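Local structure of calcium-dependent protein kinase, putative (Plasmodium falciparum, 3MSE) at residues R20-N25 and H135-D140. The protein is the calcium-binding EF-hand part of a putative calcium-dependent protein kinase that probably phosphorylates serine and threonine residues of other proteins. Residues are numbered along the deposited sequence; the frame is centred on the assembly and turned at random.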
# COMPACT_ATOMS: atom_id res chain seq x y z
N ARG A 20 -8.48 0.61 18.71
CA ARG A 20 -8.29 1.30 17.42
C ARG A 20 -6.86 1.13 16.93
O ARG A 20 -6.62 0.80 15.76
CB ARG A 20 -8.59 2.80 17.57
CG ARG A 20 -9.09 3.50 16.33
CD ARG A 20 -8.05 3.85 15.28
NE ARG A 20 -6.85 4.53 15.75
CZ ARG A 20 -6.26 5.57 15.14
NH1 ARG A 20 -6.79 6.11 14.05
NH2 ARG A 20 -5.15 6.09 15.63
N ASN A 21 -5.92 1.34 17.83
CA ASN A 21 -4.52 1.29 17.45
C ASN A 21 -4.03 -0.15 17.20
O ASN A 21 -3.16 -0.37 16.38
CB ASN A 21 -3.67 2.02 18.48
CG ASN A 21 -3.90 3.55 18.44
OD1 ASN A 21 -4.53 4.06 17.52
ND2 ASN A 21 -3.39 4.25 19.44
N ILE A 22 -4.60 -1.12 17.90
CA ILE A 22 -4.32 -2.53 17.60
C ILE A 22 -4.72 -2.85 16.16
O ILE A 22 -3.94 -3.44 15.40
CB ILE A 22 -4.99 -3.46 18.62
CG1 ILE A 22 -4.22 -3.36 19.94
CG2 ILE A 22 -4.97 -4.95 18.11
CD1 ILE A 22 -4.99 -3.80 21.14
N ILE A 23 -5.92 -2.41 15.78
CA ILE A 23 -6.42 -2.49 14.41
C ILE A 23 -5.49 -1.78 13.43
O ILE A 23 -5.19 -2.31 12.35
CB ILE A 23 -7.86 -1.92 14.32
CG1 ILE A 23 -8.82 -2.77 15.17
CG2 ILE A 23 -8.36 -1.85 12.85
CD1 ILE A 23 -10.17 -2.08 15.51
N ILE A 24 -5.01 -0.58 13.79
CA ILE A 24 -4.00 0.11 12.97
C ILE A 24 -2.74 -0.76 12.80
O ILE A 24 -2.17 -0.79 11.71
CB ILE A 24 -3.58 1.52 13.56
CG1 ILE A 24 -4.75 2.53 13.58
CG2 ILE A 24 -2.40 2.07 12.80
CD1 ILE A 24 -5.13 3.12 12.21
N ASN A 25 -2.30 -1.42 13.86
CA ASN A 25 -1.11 -2.32 13.77
C ASN A 25 -1.24 -3.49 12.77
O ASN A 25 -0.26 -3.87 12.12
CB ASN A 25 -0.68 -2.85 15.14
CG ASN A 25 0.31 -1.93 15.83
OD1 ASN A 25 1.51 -2.19 15.81
ND2 ASN A 25 -0.19 -0.85 16.45
N HIS A 135 -6.29 -10.92 23.01
CA HIS A 135 -5.92 -12.06 23.87
C HIS A 135 -4.49 -11.92 24.44
O HIS A 135 -4.20 -12.45 25.51
CB HIS A 135 -6.05 -13.38 23.09
CG HIS A 135 -4.87 -13.66 22.21
ND1 HIS A 135 -4.66 -12.99 21.03
CD2 HIS A 135 -3.81 -14.48 22.38
CE1 HIS A 135 -3.52 -13.40 20.49
NE2 HIS A 135 -2.99 -14.31 21.29
N ASP A 136 -3.62 -11.20 23.74
CA ASP A 136 -2.26 -10.98 24.24
C ASP A 136 -2.03 -9.57 24.81
O ASP A 136 -0.90 -9.09 24.86
CB ASP A 136 -1.22 -11.31 23.16
CG ASP A 136 -1.36 -10.42 21.90
OD1 ASP A 136 -0.55 -10.63 20.97
OD2 ASP A 136 -2.26 -9.55 21.81
N LYS A 137 -3.11 -8.92 25.22
CA LYS A 137 -3.05 -7.54 25.72
C LYS A 137 -3.77 -7.51 27.04
O LYS A 137 -4.75 -8.24 27.25
CB LYS A 137 -3.76 -6.57 24.76
CG LYS A 137 -3.35 -6.65 23.29
CD LYS A 137 -2.00 -6.01 23.05
CE LYS A 137 -1.70 -5.85 21.55
NZ LYS A 137 -1.26 -7.13 20.91
N VAL A 138 -3.28 -6.65 27.94
CA VAL A 138 -3.82 -6.57 29.30
C VAL A 138 -5.25 -6.00 29.38
O VAL A 138 -5.90 -6.09 30.43
CB VAL A 138 -2.81 -5.85 30.27
CG1 VAL A 138 -2.35 -4.50 29.68
CG2 VAL A 138 -3.40 -5.67 31.66
N LEU A 139 -5.76 -5.48 28.26
CA LEU A 139 -7.14 -4.97 28.14
C LEU A 139 -8.22 -5.96 28.60
O LEU A 139 -8.03 -7.17 28.52
CB LEU A 139 -7.44 -4.57 26.69
CG LEU A 139 -6.44 -3.75 25.89
CD1 LEU A 139 -6.88 -3.71 24.43
CD2 LEU A 139 -6.31 -2.33 26.45
N ASP A 140 -9.36 -5.41 29.03
CA ASP A 140 -10.44 -6.19 29.63
C ASP A 140 -11.79 -5.90 28.97
O ASP A 140 -11.85 -5.28 27.90
CB ASP A 140 -10.51 -5.94 31.15
CG ASP A 140 -10.73 -4.45 31.50
OD1 ASP A 140 -11.42 -3.70 30.76
OD2 ASP A 140 -10.21 -4.03 32.56
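The ammonium group of K137, whose aliphatic chain lies against I22, is gripped from two subunits. K137 NZ forms a salt bridge with D136 OD2 at 2.8 Å, coming from above the carboxylate plane. It also hydrogen-bonds N85 OD1 of the second subunit. Bends at chi2 (-75°) and chi4 (-78°) lay the methylenes along I22 and bring NZ to D136. I22 and K137 run past each other in opposite directions, with I22 CG1 3.9 Å from K137 CE. I22 CD1 also meets L139 CD1 tip to tip at 3.8 Å. I84 of the second subunit packs on I22 as well. On the same helix, R20 holds N21 side-on: its NE and NH2 both donate to N21 OD1, at 3.0 and 2.8 Å, with the oxygen near the guanidinium plane. R20 NH1 hydrogen-bonds T179 OG1, tying the helix to the C-terminal end of the same chain. The contact thus joins the start of the long helix 18-48 to the loop that follows helix 127-133 of the EF-hand holding the second calcium. The side chain of I22 is about 11 Å from that of the calcium ligand D129. The contact between the segments is apolar, and the lysine charge is probably offset by D136.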